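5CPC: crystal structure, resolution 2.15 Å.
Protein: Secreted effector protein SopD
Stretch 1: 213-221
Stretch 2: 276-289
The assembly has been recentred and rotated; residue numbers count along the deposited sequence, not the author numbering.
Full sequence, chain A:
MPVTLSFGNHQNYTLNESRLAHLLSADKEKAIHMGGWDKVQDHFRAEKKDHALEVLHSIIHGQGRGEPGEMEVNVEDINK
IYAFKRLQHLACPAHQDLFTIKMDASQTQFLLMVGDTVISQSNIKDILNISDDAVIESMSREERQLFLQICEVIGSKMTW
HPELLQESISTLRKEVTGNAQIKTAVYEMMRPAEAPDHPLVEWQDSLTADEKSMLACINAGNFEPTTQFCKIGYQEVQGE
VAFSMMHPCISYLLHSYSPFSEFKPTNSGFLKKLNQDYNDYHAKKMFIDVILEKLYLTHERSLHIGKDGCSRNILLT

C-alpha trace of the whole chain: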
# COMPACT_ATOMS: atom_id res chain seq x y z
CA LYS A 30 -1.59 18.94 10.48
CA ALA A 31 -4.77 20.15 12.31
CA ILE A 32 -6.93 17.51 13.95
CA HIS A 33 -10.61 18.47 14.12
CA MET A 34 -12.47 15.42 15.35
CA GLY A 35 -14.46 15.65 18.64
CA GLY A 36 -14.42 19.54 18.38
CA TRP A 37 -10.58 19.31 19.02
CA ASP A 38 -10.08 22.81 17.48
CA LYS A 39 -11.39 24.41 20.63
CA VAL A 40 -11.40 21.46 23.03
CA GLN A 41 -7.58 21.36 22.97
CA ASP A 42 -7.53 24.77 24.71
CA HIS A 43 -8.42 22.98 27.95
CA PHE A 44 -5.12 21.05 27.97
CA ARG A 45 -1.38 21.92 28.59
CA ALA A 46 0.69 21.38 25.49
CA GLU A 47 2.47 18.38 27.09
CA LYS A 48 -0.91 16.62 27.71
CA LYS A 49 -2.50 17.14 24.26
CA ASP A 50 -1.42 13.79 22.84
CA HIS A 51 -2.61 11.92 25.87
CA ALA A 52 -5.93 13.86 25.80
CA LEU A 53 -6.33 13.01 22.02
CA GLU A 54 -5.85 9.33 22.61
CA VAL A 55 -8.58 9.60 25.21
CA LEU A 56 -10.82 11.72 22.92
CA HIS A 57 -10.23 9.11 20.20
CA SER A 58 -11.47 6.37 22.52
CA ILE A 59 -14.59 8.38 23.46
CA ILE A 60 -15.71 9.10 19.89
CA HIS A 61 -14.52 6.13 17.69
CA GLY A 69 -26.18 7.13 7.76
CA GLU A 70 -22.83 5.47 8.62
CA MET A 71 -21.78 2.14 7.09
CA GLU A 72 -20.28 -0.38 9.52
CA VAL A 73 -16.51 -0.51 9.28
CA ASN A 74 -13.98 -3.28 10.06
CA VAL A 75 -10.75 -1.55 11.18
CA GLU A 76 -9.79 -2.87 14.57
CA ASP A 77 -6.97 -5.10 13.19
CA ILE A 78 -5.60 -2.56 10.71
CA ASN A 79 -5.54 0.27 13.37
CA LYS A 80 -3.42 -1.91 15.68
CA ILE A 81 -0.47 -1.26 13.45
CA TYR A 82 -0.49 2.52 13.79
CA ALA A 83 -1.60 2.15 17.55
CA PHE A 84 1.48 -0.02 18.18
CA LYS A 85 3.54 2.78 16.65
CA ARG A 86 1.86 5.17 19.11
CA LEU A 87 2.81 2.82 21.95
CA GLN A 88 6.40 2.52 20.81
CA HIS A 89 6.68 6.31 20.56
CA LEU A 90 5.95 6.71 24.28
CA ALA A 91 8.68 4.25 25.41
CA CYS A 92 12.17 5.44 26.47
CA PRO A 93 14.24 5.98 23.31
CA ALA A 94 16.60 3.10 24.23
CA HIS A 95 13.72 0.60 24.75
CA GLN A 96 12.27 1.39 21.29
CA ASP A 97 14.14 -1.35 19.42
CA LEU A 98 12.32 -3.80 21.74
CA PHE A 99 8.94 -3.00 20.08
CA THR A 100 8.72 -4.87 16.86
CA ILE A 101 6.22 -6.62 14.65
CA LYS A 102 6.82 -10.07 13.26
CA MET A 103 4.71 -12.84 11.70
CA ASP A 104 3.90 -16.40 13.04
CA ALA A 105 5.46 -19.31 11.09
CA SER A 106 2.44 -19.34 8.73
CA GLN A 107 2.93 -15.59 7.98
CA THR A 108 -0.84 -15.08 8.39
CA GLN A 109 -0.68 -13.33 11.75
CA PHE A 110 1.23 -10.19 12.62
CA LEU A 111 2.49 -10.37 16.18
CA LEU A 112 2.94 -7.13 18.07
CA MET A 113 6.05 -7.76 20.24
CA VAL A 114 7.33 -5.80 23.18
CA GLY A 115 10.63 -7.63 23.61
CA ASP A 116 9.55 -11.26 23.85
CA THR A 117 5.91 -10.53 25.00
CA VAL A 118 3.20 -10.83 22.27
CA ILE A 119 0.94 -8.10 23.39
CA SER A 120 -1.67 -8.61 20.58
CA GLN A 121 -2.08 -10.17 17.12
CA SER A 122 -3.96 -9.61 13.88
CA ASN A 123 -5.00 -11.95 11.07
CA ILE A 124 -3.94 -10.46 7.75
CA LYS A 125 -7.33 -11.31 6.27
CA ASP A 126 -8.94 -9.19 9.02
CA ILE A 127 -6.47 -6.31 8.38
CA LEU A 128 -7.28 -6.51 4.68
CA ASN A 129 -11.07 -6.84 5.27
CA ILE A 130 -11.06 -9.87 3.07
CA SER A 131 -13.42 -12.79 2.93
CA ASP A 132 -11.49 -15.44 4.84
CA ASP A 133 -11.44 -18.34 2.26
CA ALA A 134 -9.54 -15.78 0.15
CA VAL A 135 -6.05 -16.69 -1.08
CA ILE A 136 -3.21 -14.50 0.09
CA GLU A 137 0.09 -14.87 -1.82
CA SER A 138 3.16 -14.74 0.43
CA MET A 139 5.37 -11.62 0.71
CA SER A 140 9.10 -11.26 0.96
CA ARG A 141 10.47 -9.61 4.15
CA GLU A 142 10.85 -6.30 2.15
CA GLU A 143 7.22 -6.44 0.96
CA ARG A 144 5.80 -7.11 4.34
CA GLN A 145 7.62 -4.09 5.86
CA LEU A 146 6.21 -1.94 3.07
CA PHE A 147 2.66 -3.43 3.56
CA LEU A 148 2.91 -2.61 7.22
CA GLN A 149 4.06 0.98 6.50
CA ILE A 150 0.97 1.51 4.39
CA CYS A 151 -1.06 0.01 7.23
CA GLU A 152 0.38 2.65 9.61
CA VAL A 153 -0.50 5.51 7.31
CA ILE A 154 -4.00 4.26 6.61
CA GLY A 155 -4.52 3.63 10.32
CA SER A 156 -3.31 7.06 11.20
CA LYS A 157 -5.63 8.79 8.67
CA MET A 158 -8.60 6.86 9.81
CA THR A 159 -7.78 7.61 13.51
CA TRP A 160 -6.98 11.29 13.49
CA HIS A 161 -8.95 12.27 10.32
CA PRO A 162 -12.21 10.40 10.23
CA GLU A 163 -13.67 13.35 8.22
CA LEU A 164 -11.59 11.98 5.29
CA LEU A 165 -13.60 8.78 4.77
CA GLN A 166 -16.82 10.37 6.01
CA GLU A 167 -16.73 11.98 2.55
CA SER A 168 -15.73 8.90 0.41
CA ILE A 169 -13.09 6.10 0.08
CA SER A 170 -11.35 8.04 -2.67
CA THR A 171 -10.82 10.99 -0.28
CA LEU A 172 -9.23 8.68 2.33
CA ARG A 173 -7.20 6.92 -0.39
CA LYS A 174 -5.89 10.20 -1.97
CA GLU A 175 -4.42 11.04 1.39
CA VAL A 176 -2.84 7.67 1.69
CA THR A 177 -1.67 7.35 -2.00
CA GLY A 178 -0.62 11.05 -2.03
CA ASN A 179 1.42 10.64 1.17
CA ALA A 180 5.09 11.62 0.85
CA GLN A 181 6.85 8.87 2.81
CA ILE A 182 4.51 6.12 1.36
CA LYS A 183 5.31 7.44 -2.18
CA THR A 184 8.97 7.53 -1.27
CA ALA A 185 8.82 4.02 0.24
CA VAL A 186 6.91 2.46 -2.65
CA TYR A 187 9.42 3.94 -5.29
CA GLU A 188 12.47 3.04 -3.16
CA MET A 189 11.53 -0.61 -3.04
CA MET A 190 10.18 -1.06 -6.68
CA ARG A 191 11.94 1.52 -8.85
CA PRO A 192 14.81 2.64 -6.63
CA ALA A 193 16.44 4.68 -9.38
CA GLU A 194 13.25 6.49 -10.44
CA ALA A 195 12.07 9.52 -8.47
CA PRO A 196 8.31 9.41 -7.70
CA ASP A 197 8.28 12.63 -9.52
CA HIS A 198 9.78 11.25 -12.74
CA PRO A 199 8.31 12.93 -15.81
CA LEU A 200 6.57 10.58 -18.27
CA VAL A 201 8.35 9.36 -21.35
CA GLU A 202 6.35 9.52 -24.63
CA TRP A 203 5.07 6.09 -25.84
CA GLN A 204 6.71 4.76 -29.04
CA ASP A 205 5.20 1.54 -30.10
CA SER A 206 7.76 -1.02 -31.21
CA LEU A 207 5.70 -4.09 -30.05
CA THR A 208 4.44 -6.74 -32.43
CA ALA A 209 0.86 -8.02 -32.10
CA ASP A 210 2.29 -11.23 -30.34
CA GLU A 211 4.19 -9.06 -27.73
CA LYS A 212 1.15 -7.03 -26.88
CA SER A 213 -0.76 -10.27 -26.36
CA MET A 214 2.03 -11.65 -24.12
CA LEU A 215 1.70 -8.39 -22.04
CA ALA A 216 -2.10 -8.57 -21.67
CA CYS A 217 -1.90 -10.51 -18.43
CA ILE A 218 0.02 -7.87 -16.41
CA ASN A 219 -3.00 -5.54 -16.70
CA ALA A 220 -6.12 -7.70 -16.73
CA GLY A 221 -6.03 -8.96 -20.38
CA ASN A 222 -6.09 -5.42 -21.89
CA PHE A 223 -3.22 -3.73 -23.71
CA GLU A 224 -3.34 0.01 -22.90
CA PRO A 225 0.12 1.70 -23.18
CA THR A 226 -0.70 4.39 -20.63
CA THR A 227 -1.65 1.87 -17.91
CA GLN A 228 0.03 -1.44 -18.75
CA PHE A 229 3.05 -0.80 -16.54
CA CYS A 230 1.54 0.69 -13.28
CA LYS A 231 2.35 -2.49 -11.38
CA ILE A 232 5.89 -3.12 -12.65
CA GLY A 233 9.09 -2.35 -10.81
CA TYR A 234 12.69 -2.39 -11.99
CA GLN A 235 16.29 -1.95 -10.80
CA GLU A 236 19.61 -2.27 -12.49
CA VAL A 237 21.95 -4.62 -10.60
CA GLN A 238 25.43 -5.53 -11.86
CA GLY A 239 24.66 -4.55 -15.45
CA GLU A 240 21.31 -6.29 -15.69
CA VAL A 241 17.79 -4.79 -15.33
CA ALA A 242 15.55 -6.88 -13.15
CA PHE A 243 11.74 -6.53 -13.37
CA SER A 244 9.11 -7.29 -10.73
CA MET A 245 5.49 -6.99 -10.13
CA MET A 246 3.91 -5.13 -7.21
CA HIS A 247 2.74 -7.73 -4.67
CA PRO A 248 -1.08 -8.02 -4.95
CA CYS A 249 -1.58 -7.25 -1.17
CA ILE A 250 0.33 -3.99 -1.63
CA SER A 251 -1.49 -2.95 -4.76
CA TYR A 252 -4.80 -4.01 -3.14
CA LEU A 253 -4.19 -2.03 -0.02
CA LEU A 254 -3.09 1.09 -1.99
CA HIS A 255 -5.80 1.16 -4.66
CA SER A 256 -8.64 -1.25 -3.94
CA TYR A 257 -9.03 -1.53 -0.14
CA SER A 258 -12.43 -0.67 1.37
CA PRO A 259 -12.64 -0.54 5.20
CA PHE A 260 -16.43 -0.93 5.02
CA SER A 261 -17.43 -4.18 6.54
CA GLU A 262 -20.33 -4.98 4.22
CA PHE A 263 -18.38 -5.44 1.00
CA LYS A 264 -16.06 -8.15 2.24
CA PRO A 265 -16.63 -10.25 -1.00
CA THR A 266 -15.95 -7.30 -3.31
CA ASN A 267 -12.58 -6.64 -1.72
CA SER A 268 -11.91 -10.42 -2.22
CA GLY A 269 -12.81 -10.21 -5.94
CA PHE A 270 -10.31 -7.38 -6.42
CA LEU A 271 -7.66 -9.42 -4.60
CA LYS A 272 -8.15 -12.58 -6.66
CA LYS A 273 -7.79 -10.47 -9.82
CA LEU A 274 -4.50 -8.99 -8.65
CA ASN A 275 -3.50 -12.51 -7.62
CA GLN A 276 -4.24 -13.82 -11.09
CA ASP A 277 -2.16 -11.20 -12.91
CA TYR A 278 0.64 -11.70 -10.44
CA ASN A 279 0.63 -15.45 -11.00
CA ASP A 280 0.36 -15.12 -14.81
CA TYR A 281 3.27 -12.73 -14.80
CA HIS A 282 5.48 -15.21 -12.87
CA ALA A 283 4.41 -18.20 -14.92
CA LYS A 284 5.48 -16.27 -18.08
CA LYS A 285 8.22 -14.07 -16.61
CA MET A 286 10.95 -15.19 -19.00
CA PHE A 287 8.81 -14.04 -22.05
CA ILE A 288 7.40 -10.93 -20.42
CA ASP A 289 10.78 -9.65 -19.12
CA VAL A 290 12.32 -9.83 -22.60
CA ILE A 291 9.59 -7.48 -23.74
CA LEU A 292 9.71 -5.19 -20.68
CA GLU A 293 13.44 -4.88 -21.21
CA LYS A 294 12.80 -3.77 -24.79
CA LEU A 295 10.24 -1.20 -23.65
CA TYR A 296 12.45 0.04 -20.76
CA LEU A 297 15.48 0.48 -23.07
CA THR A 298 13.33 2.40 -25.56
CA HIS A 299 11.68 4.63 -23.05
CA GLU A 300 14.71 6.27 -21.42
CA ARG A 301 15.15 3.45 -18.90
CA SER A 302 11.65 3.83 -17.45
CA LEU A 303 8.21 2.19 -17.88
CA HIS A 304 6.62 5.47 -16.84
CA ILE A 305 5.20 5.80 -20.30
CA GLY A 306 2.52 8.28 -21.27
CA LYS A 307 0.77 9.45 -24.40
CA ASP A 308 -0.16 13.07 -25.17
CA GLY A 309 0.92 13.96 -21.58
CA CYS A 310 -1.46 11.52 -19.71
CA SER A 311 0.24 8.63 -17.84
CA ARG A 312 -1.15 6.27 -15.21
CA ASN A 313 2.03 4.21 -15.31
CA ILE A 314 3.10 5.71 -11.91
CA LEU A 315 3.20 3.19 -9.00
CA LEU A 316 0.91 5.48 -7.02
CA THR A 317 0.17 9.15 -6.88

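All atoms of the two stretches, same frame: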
# COMPACT_ATOMS: atom_id res chain seq x y z
N SER A 213 -0.06 -9.14 -26.99
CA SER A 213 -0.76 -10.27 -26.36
C SER A 213 -0.05 -10.86 -25.14
O SER A 213 -0.68 -11.11 -24.15
CB SER A 213 -0.96 -11.42 -27.36
OG SER A 213 -1.99 -11.10 -28.27
N MET A 214 1.24 -11.14 -25.26
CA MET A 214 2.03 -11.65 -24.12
C MET A 214 1.92 -10.70 -22.90
O MET A 214 1.85 -11.19 -21.77
CB MET A 214 3.51 -11.81 -24.54
CG MET A 214 4.40 -12.53 -23.50
SD MET A 214 3.71 -14.04 -22.79
CE MET A 214 4.15 -15.22 -24.09
N LEU A 215 1.86 -9.37 -23.14
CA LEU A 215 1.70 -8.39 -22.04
C LEU A 215 0.29 -8.27 -21.40
O LEU A 215 0.12 -7.64 -20.36
CB LEU A 215 2.11 -6.98 -22.48
CG LEU A 215 3.56 -6.69 -22.83
CD1 LEU A 215 3.83 -5.16 -23.04
CD2 LEU A 215 4.52 -7.25 -21.81
N ALA A 216 -0.72 -8.81 -22.06
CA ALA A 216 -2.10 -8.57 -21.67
C ALA A 216 -2.36 -8.92 -20.18
O ALA A 216 -3.02 -8.19 -19.45
CB ALA A 216 -3.04 -9.39 -22.62
N CYS A 217 -1.73 -10.00 -19.73
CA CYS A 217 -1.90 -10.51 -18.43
C CYS A 217 -1.39 -9.64 -17.28
O CYS A 217 -1.87 -9.80 -16.17
CB CYS A 217 -1.27 -11.89 -18.38
SG CYS A 217 0.53 -11.90 -18.21
N ILE A 218 -0.45 -8.72 -17.52
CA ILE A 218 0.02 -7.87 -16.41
C ILE A 218 -0.90 -6.71 -16.12
O ILE A 218 -0.55 -5.86 -15.30
CB ILE A 218 1.46 -7.30 -16.60
CG1 ILE A 218 1.50 -6.36 -17.83
CG2 ILE A 218 2.43 -8.44 -16.68
CD1 ILE A 218 2.84 -5.59 -18.06
N ASN A 219 -2.03 -6.64 -16.84
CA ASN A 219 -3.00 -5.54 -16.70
C ASN A 219 -4.38 -6.04 -17.13
O ASN A 219 -5.12 -5.39 -17.88
CB ASN A 219 -2.55 -4.31 -17.52
CG ASN A 219 -3.51 -3.12 -17.41
OD1 ASN A 219 -4.25 -2.99 -16.43
ND2 ASN A 219 -3.51 -2.26 -18.45
N ALA A 220 -4.74 -7.22 -16.65
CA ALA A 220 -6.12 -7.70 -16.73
C ALA A 220 -6.57 -8.02 -18.17
O ALA A 220 -7.75 -7.80 -18.51
CB ALA A 220 -7.10 -6.71 -16.01
N GLY A 221 -5.67 -8.56 -19.01
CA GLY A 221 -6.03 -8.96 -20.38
C GLY A 221 -6.29 -7.85 -21.40
O GLY A 221 -6.68 -8.11 -22.58
N GLN A 276 -4.26 -13.13 -9.82
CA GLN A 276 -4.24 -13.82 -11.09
C GLN A 276 -3.16 -13.22 -12.01
O GLN A 276 -2.31 -13.93 -12.54
CB GLN A 276 -5.62 -13.77 -11.73
CG GLN A 276 -5.68 -14.36 -13.15
CD GLN A 276 -5.51 -15.89 -13.19
OE1 GLN A 276 -5.82 -16.60 -12.22
NE2 GLN A 276 -5.01 -16.40 -14.33
N ASP A 277 -3.17 -11.90 -12.14
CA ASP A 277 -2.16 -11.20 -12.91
C ASP A 277 -0.76 -11.47 -12.40
O ASP A 277 0.20 -11.71 -13.16
CB ASP A 277 -2.38 -9.74 -12.76
CG ASP A 277 -3.52 -9.21 -13.63
OD1 ASP A 277 -4.54 -9.91 -13.84
OD2 ASP A 277 -3.39 -8.04 -14.06
N TYR A 278 -0.63 -11.41 -11.09
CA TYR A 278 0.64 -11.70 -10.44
C TYR A 278 1.14 -13.09 -10.80
O TYR A 278 2.33 -13.30 -11.09
CB TYR A 278 0.45 -11.58 -8.92
CG TYR A 278 1.71 -11.60 -8.10
CD1 TYR A 278 2.55 -10.50 -8.07
CD2 TYR A 278 2.03 -12.70 -7.30
CE1 TYR A 278 3.73 -10.48 -7.30
CE2 TYR A 278 3.18 -12.70 -6.50
CZ TYR A 278 4.02 -11.58 -6.51
OH TYR A 278 5.15 -11.53 -5.72
N ASN A 279 0.25 -14.06 -10.73
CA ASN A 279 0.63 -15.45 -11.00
C ASN A 279 0.92 -15.67 -12.49
O ASN A 279 1.87 -16.39 -12.84
CB ASN A 279 -0.45 -16.44 -10.47
CG ASN A 279 -0.50 -16.48 -8.92
OD1 ASN A 279 0.54 -16.45 -8.25
ND2 ASN A 279 -1.70 -16.48 -8.36
N ASP A 280 0.13 -15.02 -13.36
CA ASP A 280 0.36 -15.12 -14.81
C ASP A 280 1.72 -14.55 -15.09
O ASP A 280 2.49 -15.14 -15.84
CB ASP A 280 -0.67 -14.32 -15.62
CG ASP A 280 -2.03 -15.03 -15.72
OD1 ASP A 280 -2.06 -16.26 -15.51
OD2 ASP A 280 -3.06 -14.35 -16.00
N TYR A 281 2.02 -13.41 -14.49
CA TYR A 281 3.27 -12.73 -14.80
C TYR A 281 4.45 -13.70 -14.45
O TYR A 281 5.31 -13.98 -15.28
CB TYR A 281 3.34 -11.34 -14.06
CG TYR A 281 4.73 -10.87 -14.00
CD1 TYR A 281 5.38 -10.45 -15.15
CD2 TYR A 281 5.43 -10.87 -12.81
CE1 TYR A 281 6.68 -10.04 -15.12
CE2 TYR A 281 6.79 -10.49 -12.79
CZ TYR A 281 7.39 -10.06 -13.94
OH TYR A 281 8.73 -9.66 -13.98
N HIS A 282 4.43 -14.28 -13.24
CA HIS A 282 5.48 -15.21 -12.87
C HIS A 282 5.53 -16.50 -13.67
O HIS A 282 6.61 -17.05 -13.91
CB HIS A 282 5.45 -15.51 -11.33
CG HIS A 282 5.87 -14.34 -10.52
ND1 HIS A 282 5.00 -13.64 -9.71
CD2 HIS A 282 7.02 -13.62 -10.52
CE1 HIS A 282 5.62 -12.61 -9.17
NE2 HIS A 282 6.86 -12.57 -9.65
N ALA A 283 4.37 -17.04 -14.04
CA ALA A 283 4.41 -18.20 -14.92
C ALA A 283 5.13 -17.85 -16.27
O ALA A 283 5.86 -18.67 -16.81
CB ALA A 283 3.00 -18.76 -15.14
N LYS A 284 5.01 -16.61 -16.75
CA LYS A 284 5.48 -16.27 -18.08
C LYS A 284 6.62 -15.21 -18.04
O LYS A 284 6.91 -14.57 -19.04
CB LYS A 284 4.35 -15.71 -18.92
CG LYS A 284 3.16 -16.62 -18.99
CD LYS A 284 2.58 -16.48 -20.34
CE LYS A 284 1.33 -15.70 -20.31
NZ LYS A 284 0.31 -16.80 -20.37
N LYS A 285 7.25 -15.10 -16.88
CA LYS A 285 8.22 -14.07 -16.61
C LYS A 285 9.33 -14.04 -17.66
O LYS A 285 9.74 -12.98 -18.09
CB LYS A 285 8.83 -14.33 -15.22
CG LYS A 285 9.44 -13.09 -14.59
CD LYS A 285 10.02 -13.41 -13.15
CE LYS A 285 11.36 -12.66 -12.93
NZ LYS A 285 11.01 -11.22 -12.95
N MET A 286 9.83 -15.19 -18.06
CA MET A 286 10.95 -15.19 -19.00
C MET A 286 10.58 -14.70 -20.42
O MET A 286 11.52 -14.42 -21.20
CB MET A 286 11.67 -16.52 -19.06
CG MET A 286 10.78 -17.74 -19.48
SD MET A 286 11.66 -19.10 -20.35
CE MET A 286 10.63 -20.57 -20.00
N PHE A 287 9.27 -14.61 -20.75
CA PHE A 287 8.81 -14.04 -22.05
C PHE A 287 8.52 -12.59 -21.85
O PHE A 287 8.98 -11.72 -22.61
CB PHE A 287 7.55 -14.78 -22.59
CG PHE A 287 7.82 -16.25 -22.90
CD1 PHE A 287 8.67 -16.61 -23.93
CD2 PHE A 287 7.28 -17.26 -22.10
CE1 PHE A 287 8.98 -17.98 -24.16
CE2 PHE A 287 7.59 -18.64 -22.31
CZ PHE A 287 8.42 -19.00 -23.32
N ILE A 288 7.79 -12.31 -20.76
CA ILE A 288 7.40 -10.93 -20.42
C ILE A 288 8.61 -10.02 -20.15
O ILE A 288 8.70 -8.88 -20.65
CB ILE A 288 6.36 -10.93 -19.29
CG1 ILE A 288 5.07 -11.49 -19.89
CG2 ILE A 288 6.09 -9.52 -18.82
CD1 ILE A 288 3.96 -11.68 -18.92
N ASP A 289 9.60 -10.53 -19.44
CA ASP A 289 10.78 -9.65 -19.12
C ASP A 289 11.55 -9.26 -20.36
O ASP A 289 11.97 -8.10 -20.50
CB ASP A 289 11.67 -10.33 -18.03
CG ASP A 289 11.00 -10.28 -16.63
OD1 ASP A 289 9.89 -9.73 -16.52
OD2 ASP A 289 11.57 -10.79 -15.63

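What holds the middle of this contact together? Ile288 does much of the work. Its CA-to-CB bond points sideways to the other stretch, but the m, t rotamer brings the end of the side chain nearer, so that CD1 lies 3.5 Å from Cys217 SG and 4.2 Å from Ile218 CG2. The same CD1 packs 3.6 Å from the backbone atom Met214 O, and Leu215 CD2 approaches Ile288 CG2 at 4.1 Å. One branched side chain thus touches four residues of the turning segment.

How does the apolar packing spread from there? On one flank, Met214 folds its side chain (t, p, p) along the second stretch: its CG sits 3.8 Å from Ile288 CG1, its SD 3.6 Å from Lys284 CD, and its CE 3.7 Å from Phe287 CB. The lysine contributes its aliphatic carbons here. Elsewhere Ile218, although its CA-to-CB bond points away, still places CG2 3.9 Å from Tyr281 CD1, meeting the ring obliquely. The hydroxyl of that tyrosine is engaged within its own stretch, receiving a hydrogen bond from Lys285 NZ (2.9 Å to Tyr281 OH) and giving one to Asp289 (Tyr281 OH to OD1, 2.8 Å).

Where does the contact turn polar? It does so around Asp277, where the backbones come close, with the CA atoms of Ile218 and Asp277 5.3 Å apart. Ala220 N donates a weak hydrogen bond to Asp277 OD2 at 3.0 Å, the only hydrogen bond between the stretches. Cys217 O lies 3.1 Å from the same Asp277 OD2, but both are acceptors, so nearness brings no bond; a CA-H...O contact from Asp277 CA to Cys217 O, 3.6 Å, accompanies it. Nearby, Cys217 CB packs 3.7 Å from Asp280 CB.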